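Long-range contacts in uncharacterized protein (Magnetospirillum magneticum AMB-1, PDB 5MU5), which probably transfers sugar onto flagellin as a Maf glycosyltransferase and is involved in the formation of bacterial flagella: residues P116-G121 against Y608-T613; F122-L127 against W209-V214; G146-E151 against R179-I184. One frame throughout, in Å; residues are numbered along the deposited sequence.

Contact 1 (P116-G121 against Y608-T613); sequences PEESGG and YVKRVT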
loop_
_atom_site.group_PDB
_atom_site.type_symbol
_atom_site.label_atom_id
_atom_site.label_comp_id
_atom_site.label_asym_id
_atom_site.label_seq_id
_atom_site.Cartn_x
_atom_site.Cartn_y
_atom_site.Cartn_z
ATOM N N PRO A 116 -4.543 -3.442 27.470
ATOM C CA PRO A 116 -3.513 -2.997 28.397
ATOM C C PRO A 116 -4.096 -2.336 29.669
ATOM O O PRO A 116 -5.135 -1.674 29.612
ATOM C CB PRO A 116 -2.742 -1.955 27.576
ATOM C CG PRO A 116 -3.028 -2.288 26.164
ATOM C CD PRO A 116 -4.443 -2.758 26.179
ATOM N N GLU A 117 -3.423 -2.523 30.796
ATOM C CA GLU A 117 -3.764 -1.809 32.031
ATOM C C GLU A 117 -2.971 -0.513 32.182
ATOM O O GLU A 117 -3.133 0.201 33.163
ATOM C CB GLU A 117 -3.534 -2.688 33.257
ATOM C CG GLU A 117 -4.784 -3.445 33.684
ATOM C CD GLU A 117 -4.529 -4.426 34.822
ATOM O OE1 GLU A 117 -3.424 -4.405 35.417
ATOM O OE2 GLU A 117 -5.443 -5.223 35.126
ATOM N N GLU A 118 -2.137 -0.207 31.201
ATOM C CA GLU A 118 -1.294 0.970 31.230
ATOM C C GLU A 118 -1.700 1.939 30.105
ATOM O O GLU A 118 -2.168 1.527 29.050
ATOM C CB GLU A 118 0.178 0.540 31.072
ATOM C CG GLU A 118 0.459 -0.312 29.816
ATOM C CD GLU A 118 1.929 -0.650 29.593
ATOM O OE1 GLU A 118 2.743 -0.529 30.545
ATOM O OE2 GLU A 118 2.272 -1.037 28.447
ATOM N N SER A 119 -1.544 3.230 30.348
ATOM C CA SER A 119 -1.701 4.230 29.295
ATOM C C SER A 119 -0.431 4.175 28.469
ATOM O O SER A 119 0.628 3.845 28.994
ATOM C CB SER A 119 -1.875 5.642 29.865
ATOM O OG SER A 119 -3.212 5.865 30.257
ATOM N N GLY A 120 -0.527 4.504 27.189
ATOM C CA GLY A 120 0.646 4.488 26.322
ATOM C C GLY A 120 0.287 4.609 24.852
ATOM O O GLY A 120 -0.571 5.413 24.481
ATOM N N GLY A 121 0.933 3.808 24.013
ATOM C CA GLY A 121 0.703 3.850 22.570
ATOM C C GLY A 121 1.622 4.847 21.874
ATOM O O GLY A 121 1.898 5.951 22.399
ATOM N N TYR A 608 1.878 -7.466 22.505
ATOM C CA TYR A 608 1.900 -8.276 23.726
ATOM C C TYR A 608 2.606 -7.648 24.930
ATOM O O TYR A 608 2.168 -7.873 26.066
ATOM C CB TYR A 608 2.382 -9.700 23.430
ATOM C CG TYR A 608 1.363 -10.484 22.608
ATOM C CD1 TYR A 608 0.185 -10.929 23.187
ATOM C CD2 TYR A 608 1.577 -10.770 21.256
ATOM C CE1 TYR A 608 -0.750 -11.647 22.453
ATOM C CE2 TYR A 608 0.648 -11.474 20.518
ATOM C CZ TYR A 608 -0.512 -11.911 21.123
ATOM O OH TYR A 608 -1.459 -12.613 20.420
ATOM N N VAL A 609 3.659 -6.849 24.717
ATOM C CA VAL A 609 4.331 -6.229 25.871
ATOM C C VAL A 609 3.445 -5.269 26.675
ATOM O O VAL A 609 3.620 -5.139 27.887
ATOM C CB VAL A 609 5.624 -5.447 25.534
ATOM C CG1 VAL A 609 6.702 -6.384 25.107
ATOM C CG2 VAL A 609 5.381 -4.377 24.489
ATOM N N LYS A 610 2.543 -4.562 26.004
ATOM C CA LYS A 610 1.598 -3.696 26.699
ATOM C C LYS A 610 0.580 -4.474 27.544
ATOM O O LYS A 610 -0.081 -3.894 28.368
ATOM C CB LYS A 610 0.741 -2.926 25.704
ATOM C CG LYS A 610 1.434 -1.938 24.818
ATOM C CD LYS A 610 0.335 -1.197 24.081
ATOM C CE LYS A 610 0.877 -0.535 22.841
ATOM N NZ LYS A 610 1.047 -1.530 21.748
ATOM N N ARG A 611 0.422 -5.759 27.275
ATOM C CA ARG A 611 -0.627 -6.571 27.882
ATOM C C ARG A 611 -0.086 -7.648 28.809
ATOM O O ARG A 611 -0.846 -8.391 29.423
ATOM C CB ARG A 611 -1.454 -7.209 26.761
ATOM C CG ARG A 611 -2.283 -6.191 25.988
ATOM C CD ARG A 611 -2.962 -6.807 24.778
ATOM N NE ARG A 611 -3.837 -5.854 24.082
ATOM C CZ ARG A 611 -3.413 -4.849 23.312
ATOM N NH1 ARG A 611 -2.116 -4.614 23.105
ATOM N NH2 ARG A 611 -4.295 -4.078 22.715
ATOM N N VAL A 612 1.231 -7.725 28.936
ATOM C CA VAL A 612 1.821 -8.758 29.768
ATOM C C VAL A 612 1.586 -8.487 31.263
ATOM O O VAL A 612 1.748 -7.372 31.725
ATOM C CB VAL A 612 3.324 -8.930 29.458
ATOM C CG1 VAL A 612 4.138 -7.770 30.001
ATOM C CG2 VAL A 612 3.821 -10.261 29.999
ATOM N N THR A 613 1.162 -9.521 31.990
ATOM C CA THR A 613 1.040 -9.470 33.450
ATOM C C THR A 613 1.761 -10.677 34.034
ATOM O O THR A 613 1.859 -11.723 33.376
ATOM C CB THR A 613 -0.421 -9.515 33.951
ATOM O OG1 THR A 613 -1.067 -10.697 33.459
ATOM C CG2 THR A 613 -1.168 -8.282 33.490
HETATM O O HOH W 1 -1.048 -3.979 30.606
#

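Contact 2 (F122-L127 against W209-V214); sequences FHMVCL and WTRLFV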
loop_
_atom_site.group_PDB
_atom_site.type_symbol
_atom_site.label_atom_id
_atom_site.label_comp_id
_atom_site.label_asym_id
_atom_site.label_seq_id
_atom_site.Cartn_x
_atom_site.Cartn_y
_atom_site.Cartn_z
ATOM N N PHE A 122 2.092 4.451 20.693
ATOM C CA PHE A 122 3.034 5.237 19.923
ATOM C C PHE A 122 2.390 6.499 19.395
ATOM O O PHE A 122 2.967 7.579 19.519
ATOM C CB PHE A 122 3.561 4.423 18.751
ATOM C CG PHE A 122 4.681 5.082 18.010
ATOM C CD1 PHE A 122 4.425 6.056 17.063
ATOM C CD2 PHE A 122 5.990 4.714 18.248
ATOM C CE1 PHE A 122 5.455 6.674 16.369
ATOM C CE2 PHE A 122 7.027 5.310 17.553
ATOM C CZ PHE A 122 6.762 6.303 16.619
ATOM N N HIS A 123 1.188 6.346 18.825
ATOM C CA HIS A 123 0.474 7.436 18.173
ATOM C C HIS A 123 -0.647 7.977 19.019
ATOM O O HIS A 123 -1.279 7.255 19.789
ATOM C CB HIS A 123 -0.141 6.950 16.869
ATOM C CG HIS A 123 0.858 6.492 15.855
ATOM N ND1 HIS A 123 1.565 7.381 15.079
ATOM C CD2 HIS A 123 1.235 5.256 15.450
ATOM C CE1 HIS A 123 2.338 6.716 14.239
ATOM N NE2 HIS A 123 2.166 5.422 14.455
ATOM N N MET A 124 -0.885 9.268 18.872
ATOM C CA MET A 124 -2.024 9.937 19.472
ATOM C C MET A 124 -2.710 10.722 18.382
ATOM O O MET A 124 -2.055 11.491 17.665
ATOM C CB MET A 124 -1.587 10.918 20.531
ATOM C CG MET A 124 -2.716 11.842 20.932
ATOM S SD MET A 124 -2.394 12.605 22.508
ATOM C CE MET A 124 -2.585 11.154 23.559
ATOM N N VAL A 125 -4.018 10.548 18.264
ATOM C CA VAL A 125 -4.803 11.256 17.251
ATOM C C VAL A 125 -5.870 12.151 17.885
ATOM O O VAL A 125 -6.757 11.673 18.571
ATOM C CB VAL A 125 -5.486 10.271 16.302
ATOM C CG1 VAL A 125 -6.342 11.025 15.293
ATOM C CG2 VAL A 125 -4.462 9.413 15.583
ATOM N N CYS A 126 -5.785 13.446 17.653
ATOM C CA CYS A 126 -6.765 14.392 18.174
ATOM C C CYS A 126 -7.627 14.895 17.053
ATOM O O CYS A 126 -7.141 15.517 16.101
ATOM C CB CYS A 126 -6.090 15.588 18.818
ATOM S SG CYS A 126 -4.986 15.092 20.132
ATOM N N LEU A 127 -8.912 14.607 17.153
ATOM C CA LEU A 127 -9.848 15.039 16.153
ATOM C C LEU A 127 -10.415 16.285 16.757
ATOM O O LEU A 127 -11.252 16.233 17.657
ATOM C CB LEU A 127 -10.898 13.967 15.931
ATOM C CG LEU A 127 -10.150 12.694 15.550
ATOM C CD1 LEU A 127 -10.763 11.495 16.245
ATOM C CD2 LEU A 127 -10.093 12.558 14.047
ATOM N N TRP A 209 -3.326 0.525 20.366
ATOM C CA TRP A 209 -3.504 1.325 21.576
ATOM C C TRP A 209 -3.292 2.811 21.332
ATOM O O TRP A 209 -3.014 3.576 22.262
ATOM C CB TRP A 209 -2.642 0.800 22.718
ATOM C CG TRP A 209 -3.225 1.000 24.105
ATOM C CD1 TRP A 209 -2.648 1.663 25.155
ATOM C CD2 TRP A 209 -4.497 0.531 24.580
ATOM N NE1 TRP A 209 -3.483 1.632 26.251
ATOM C CE2 TRP A 209 -4.623 0.940 25.916
ATOM C CE3 TRP A 209 -5.528 -0.214 24.008
ATOM C CZ2 TRP A 209 -5.741 0.631 26.681
ATOM C CZ3 TRP A 209 -6.644 -0.511 24.776
ATOM C CH2 TRP A 209 -6.743 -0.086 26.081
ATOM N N THR A 210 -3.436 3.216 20.074
ATOM C CA THR A 210 -3.455 4.621 19.701
ATOM C C THR A 210 -4.621 5.310 20.437
ATOM O O THR A 210 -5.760 4.858 20.385
ATOM C CB THR A 210 -3.644 4.766 18.167
ATOM O OG1 THR A 210 -2.497 4.232 17.479
ATOM C CG2 THR A 210 -3.860 6.224 17.748
ATOM N N ARG A 211 -4.316 6.387 21.148
ATOM C CA ARG A 211 -5.320 7.194 21.809
ATOM C C ARG A 211 -6.059 8.030 20.777
ATOM O O ARG A 211 -5.439 8.709 19.952
ATOM C CB ARG A 211 -4.647 8.123 22.832
ATOM C CG ARG A 211 -5.609 8.897 23.734
ATOM C CD ARG A 211 -6.242 8.016 24.790
ATOM N NE ARG A 211 -7.011 8.805 25.760
ATOM C CZ ARG A 211 -6.509 9.382 26.853
ATOM N NH1 ARG A 211 -5.213 9.290 27.139
ATOM N NH2 ARG A 211 -7.313 10.072 27.660
ATOM N N LEU A 212 -7.384 7.979 20.835
ATOM C CA LEU A 212 -8.252 8.790 20.004
ATOM C C LEU A 212 -8.989 9.781 20.907
ATOM O O LEU A 212 -9.395 9.418 22.012
ATOM C CB LEU A 212 -9.260 7.897 19.319
ATOM C CG LEU A 212 -8.651 6.765 18.495
ATOM C CD1 LEU A 212 -9.752 5.841 18.021
ATOM C CD2 LEU A 212 -7.877 7.343 17.326
ATOM N N PHE A 213 -9.136 11.029 20.452
ATOM C CA PHE A 213 -9.793 12.057 21.249
ATOM C C PHE A 213 -10.441 13.120 20.366
ATOM O O PHE A 213 -9.806 13.670 19.476
ATOM C CB PHE A 213 -8.795 12.713 22.198
ATOM C CG PHE A 213 -9.441 13.483 23.296
ATOM C CD1 PHE A 213 -9.796 12.850 24.484
ATOM C CD2 PHE A 213 -9.720 14.844 23.145
ATOM C CE1 PHE A 213 -10.431 13.559 25.500
ATOM C CE2 PHE A 213 -10.346 15.555 24.161
ATOM C CZ PHE A 213 -10.707 14.915 25.338
ATOM N N VAL A 214 -11.711 13.402 20.637
ATOM C CA VAL A 214 -12.478 14.360 19.887
ATOM C C VAL A 214 -12.548 15.603 20.767
ATOM O O VAL A 214 -13.064 15.547 21.872
ATOM C CB VAL A 214 -13.875 13.791 19.545
ATOM C CG1 VAL A 214 -14.788 14.868 18.975
ATOM C CG2 VAL A 214 -13.747 12.626 18.561
HETATM O O HOH W 2 -0.246 3.813 18.670
HETATM O O HOH W 3 -1.441 7.288 22.414
#

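Contact 3 (G146-E151 against R179-I184); sequences GIHIVE and RLNIII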
loop_
_atom_site.group_PDB
_atom_site.type_symbol
_atom_site.label_atom_id
_atom_site.label_comp_id
_atom_site.label_asym_id
_atom_site.label_seq_id
_atom_site.Cartn_x
_atom_site.Cartn_y
_atom_site.Cartn_z
ATOM N N GLY A 146 4.178 9.963 18.136
ATOM C CA GLY A 146 3.541 10.512 16.939
ATOM C C GLY A 146 2.253 11.205 17.357
ATOM O O GLY A 146 1.417 10.617 18.044
ATOM N N ILE A 147 2.118 12.481 16.992
ATOM C CA ILE A 147 0.988 13.294 17.425
ATOM C C ILE A 147 0.391 13.906 16.184
ATOM O O ILE A 147 1.067 14.596 15.412
ATOM C CB ILE A 147 1.432 14.394 18.400
ATOM C CG1 ILE A 147 2.114 13.756 19.619
ATOM C CG2 ILE A 147 0.233 15.242 18.827
ATOM C CD1 ILE A 147 2.702 14.770 20.580
ATOM N N HIS A 148 -0.893 13.645 16.002
ATOM C CA HIS A 148 -1.598 14.011 14.794
ATOM C C HIS A 148 -2.862 14.752 15.187
ATOM O O HIS A 148 -3.754 14.222 15.856
ATOM C CB HIS A 148 -1.915 12.743 14.023
ATOM C CG HIS A 148 -0.761 11.803 13.951
ATOM N ND1 HIS A 148 0.327 12.039 13.144
ATOM C CD2 HIS A 148 -0.501 10.645 14.601
ATOM C CE1 HIS A 148 1.203 11.062 13.286
ATOM N NE2 HIS A 148 0.729 10.213 14.179
ATOM N N ILE A 149 -2.937 15.990 14.759
ATOM C CA ILE A 149 -4.022 16.830 15.161
ATOM C C ILE A 149 -4.772 17.250 13.925
ATOM O O ILE A 149 -4.203 17.770 12.989
ATOM C CB ILE A 149 -3.483 18.050 15.912
ATOM C CG1 ILE A 149 -2.699 17.575 17.143
ATOM C CG2 ILE A 149 -4.627 18.981 16.290
ATOM C CD1 ILE A 149 -1.918 18.663 17.853
ATOM N N VAL A 150 -6.070 17.001 13.937
ATOM C CA VAL A 150 -6.917 17.404 12.862
ATOM C C VAL A 150 -7.679 18.584 13.397
ATOM O O VAL A 150 -8.276 18.486 14.453
ATOM C CB VAL A 150 -7.900 16.289 12.500
ATOM C CG1 VAL A 150 -8.840 16.741 11.397
ATOM C CG2 VAL A 150 -7.133 15.048 12.099
ATOM N N GLU A 151 -7.634 19.711 12.698
ATOM C CA GLU A 151 -8.398 20.874 13.134
ATOM C C GLU A 151 -8.952 21.548 11.914
ATOM O O GLU A 151 -8.217 22.236 11.209
ATOM C CB GLU A 151 -7.538 21.828 13.934
ATOM C CG GLU A 151 -8.273 23.095 14.353
ATOM C CD GLU A 151 -9.618 22.807 14.999
ATOM O OE1 GLU A 151 -9.668 22.555 16.220
ATOM O OE2 GLU A 151 -10.633 22.870 14.287
ATOM N N ARG A 179 6.800 13.183 13.036
ATOM C CA ARG A 179 6.244 12.890 14.374
ATOM C C ARG A 179 5.123 13.836 14.845
ATOM O O ARG A 179 4.423 13.514 15.808
ATOM C CB ARG A 179 7.350 12.856 15.418
ATOM C CG ARG A 179 8.262 11.656 15.263
ATOM C CD ARG A 179 9.361 11.697 16.299
ATOM N NE ARG A 179 8.747 11.879 17.593
ATOM C CZ ARG A 179 9.397 12.073 18.721
ATOM N NH1 ARG A 179 10.707 12.090 18.761
ATOM N NH2 ARG A 179 8.705 12.243 19.825
ATOM N N LEU A 180 4.966 14.996 14.206
ATOM C CA LEU A 180 3.874 15.907 14.527
ATOM C C LEU A 180 3.254 16.369 13.238
ATOM O O LEU A 180 3.936 16.923 12.384
ATOM C CB LEU A 180 4.346 17.128 15.287
ATOM C CG LEU A 180 3.266 18.153 15.633
ATOM C CD1 LEU A 180 2.354 17.646 16.717
ATOM C CD2 LEU A 180 3.921 19.452 16.092
ATOM N N ASN A 181 1.961 16.141 13.109
ATOM C CA ASN A 181 1.208 16.525 11.928
ATOM C C ASN A 181 0.013 17.341 12.365
ATOM O O ASN A 181 -0.660 16.981 13.324
ATOM C CB ASN A 181 0.712 15.275 11.205
ATOM C CG ASN A 181 1.839 14.460 10.635
ATOM O OD1 ASN A 181 2.395 14.805 9.605
ATOM N ND2 ASN A 181 2.206 13.389 11.313
ATOM N N ILE A 182 -0.221 18.461 11.695
ATOM C CA ILE A 182 -1.408 19.258 11.939
ATOM C C ILE A 182 -2.143 19.295 10.623
ATOM O O ILE A 182 -1.613 19.741 9.636
ATOM C CB ILE A 182 -1.059 20.656 12.414
ATOM C CG1 ILE A 182 -0.321 20.543 13.761
ATOM C CG2 ILE A 182 -2.326 21.499 12.540
ATOM C CD1 ILE A 182 0.191 21.859 14.290
ATOM N N ILE A 183 -3.372 18.804 10.627
ATOM C CA ILE A 183 -4.141 18.635 9.424
ATOM C C ILE A 183 -5.288 19.610 9.472
ATOM O O ILE A 183 -6.161 19.496 10.310
ATOM C CB ILE A 183 -4.641 17.179 9.378
ATOM C CG1 ILE A 183 -3.445 16.221 9.259
ATOM C CG2 ILE A 183 -5.637 16.973 8.251
ATOM C CD1 ILE A 183 -3.743 14.796 9.704
ATOM N N ILE A 184 -5.251 20.592 8.584
ATOM C CA ILE A 184 -6.275 21.616 8.488
ATOM C C ILE A 184 -7.123 21.302 7.266
ATOM O O ILE A 184 -6.804 21.722 6.153
ATOM C CB ILE A 184 -5.641 23.023 8.319
ATOM C CG1 ILE A 184 -4.547 23.272 9.360
ATOM C CG2 ILE A 184 -6.717 24.100 8.425
ATOM C CD1 ILE A 184 -5.022 23.194 10.793
#

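Contact 1 (P116-G121 against Y608-T613)
In R611, CG stands anti to the carbonyl carbon (chi1 -69°), and the chain runs extended from CG to NE, alongside the ring of P116. In E118, CG sits between the backbone N and the carbonyl carbon (chi1 55°); beyond it the chain is extended, and its OE2 arrives at K610. The contact joins the loop before strand 123-127, in the N-terminal Maf domain, to the turn between helix 589-609 and strand 612-613, in the helical bundle region. That last strand forms a two-stranded antiparallel sheet with 111-112.

P116 packs against both the backbone of K610 and the R611 guanidinium. Its CD lies over one face of that guanidinium, offset toward the rim, 3.7 Å from R611 CZ. P116 CB rests 3.4 Å from the carbonyl O of K610, and P116 CG is 3.9 Å from K610 CB. The P116 and K610 side chains run side by side in the same direction. E118 crosses K610 at about a right angle and meets its base, not its ammonium group: E118 OE2 and K610 NZ are 6.8 Å apart.

The polar ends turn to other partners. K610 NZ makes salt bridges with D606 and D208, and R611 NH1 also bridges to D208. R611 NE bonds to Q114 O, and R611 makes a cation-pi contact with Y607, consistent with a fixed guanidinium. A water accepts from E117 N at 2.8 Å; its approach to K610 O is too short to be trusted. The carboxylate touches the lysine backbone directly, with E118 OE2 3.3 Å from K610 CA.

Contact 2 (F122-L127 against W209-V214)
V125 and R211 make the straightest bond between these two parallel strands: V125 N reaches R211 O at 2.9 Å, with an angle of 176° at the hydrogen. F213 N then bonds to V125 O at 3.1 Å, and L127 N to F213 O at 2.7 Å. The pairing is weaker at its start. R211 N is only weakly bonded to H123 O, 3.4 Å away. A water donates to H123 O and is more distantly approached by R211 N. A second water accepts from H123 N and donates to T210 OG1 at 2.6 Å.

Side chains pair on both faces. On one, M124 lies alongside R211, and its bend at chi3 (-70°) swings CE to 3.7 Å from R211 CB. On the other, V125 CB meets L212 CD2 at 3.9 Å. Two residues on, on the same face, L127 CD1 packs against V214 CG2, the two chains crossing obliquely. At the start of the pairing T210 CG2 touches V125 CG2. F122 CD1 stands over the centre of the H123 ring.

Outside partners hold the polar ends: V207 O takes T210 OG1, C203 O takes H123 NE2, and D142, Q141 and T72 take the R211 guanidinium. Helix 219-235 packs on L127, L212 and V214.

Strand 211-214 is the edge of a four-stranded parallel sheet of Rossmann-like order, 3-2-1-4. Three sound main-chain bonds hold the C-terminal part of this pair. The start rests instead on one weak bond, two waters and the outside partners of H123, T210 and R211.

Contact 3 (G146-E151 against R179-I184)
Strands 146-150 and 180-183 run parallel, their axes 8° apart and 4.7 Å at closest approach. Five backbone bonds join them: I147 N to R179 O, N181 N to I147 O, I149 N to N181 O, I183 N to I149 O and E151 N to I183 O. The shortest is I183 N to I149 O, at 2.7 Å. CA-H...O contacts such as L180 CA to I147 O lie beside them.

The one polar side-chain bond across the contact joins N181 to H148. N181 ND2 donates to H148 ND1 at 3.0 Å, with an angle of 151° at the hydrogen. The donor lies in the imidazole plane, while the ring nitrogen is tilted from the amide plane; the two planes are 17° apart. Both side chains leave the same face and lie side by side, each with CG beside its backbone N. L178 O is a weak second partner of N181 ND2. H148 NE2 bonds to H123 ND1, so the ring is gripped at both nitrogens. Since ND1 accepts, NE2 probably carries the proton and donates to H123.

On the other face, L180 CD1 packs against I147 CB at 3.8 Å. On the face of H148, I183 CD1 meets V150 CG2 more loosely at 4.2 Å. Past the strand end, I184 CD1 comes within 3.4 Å of E151 O.

E151 follows strand 146-150, the second strand of the sheet along the chain. Its OE1 takes L129 N and G130 N, and its OE2 takes N153 N and Y216 OH, tying loops together.

The pair forms a beta-alpha-beta crossover through helices 154-160 and 166-171. Helix 166-171 packs on I147, I149, L180 and I182, and helix 188-202 on H148, N181 and I183. Strand 180-183 is the sheet's edge, and strand 123-127 flanks 146-150 on its other side.

From the N terminus, the chain passes P116-G121 and runs straight into strand 123-127. It then lays down strand 146-150, and contact 3 closes the first and shortest loop when strand 180-183 arrives. Contact 2 closes a wider loop around it when strand 211-214 returns to the first strand. Contact 1 closes last, 487 residues separating its two segments, and encloses both. The three nest without crossing. Contacts 2 and 3 share one parallel sheet through neighbouring strands 123-127 and 146-150. W209 links contacts 1 and 2: it packs on P116 and K610, and its NE1 probably hydrogen-bonds to E118 O. Contact 1 thereby ties that sheet's N-terminal domain to the C-terminal helical bundle.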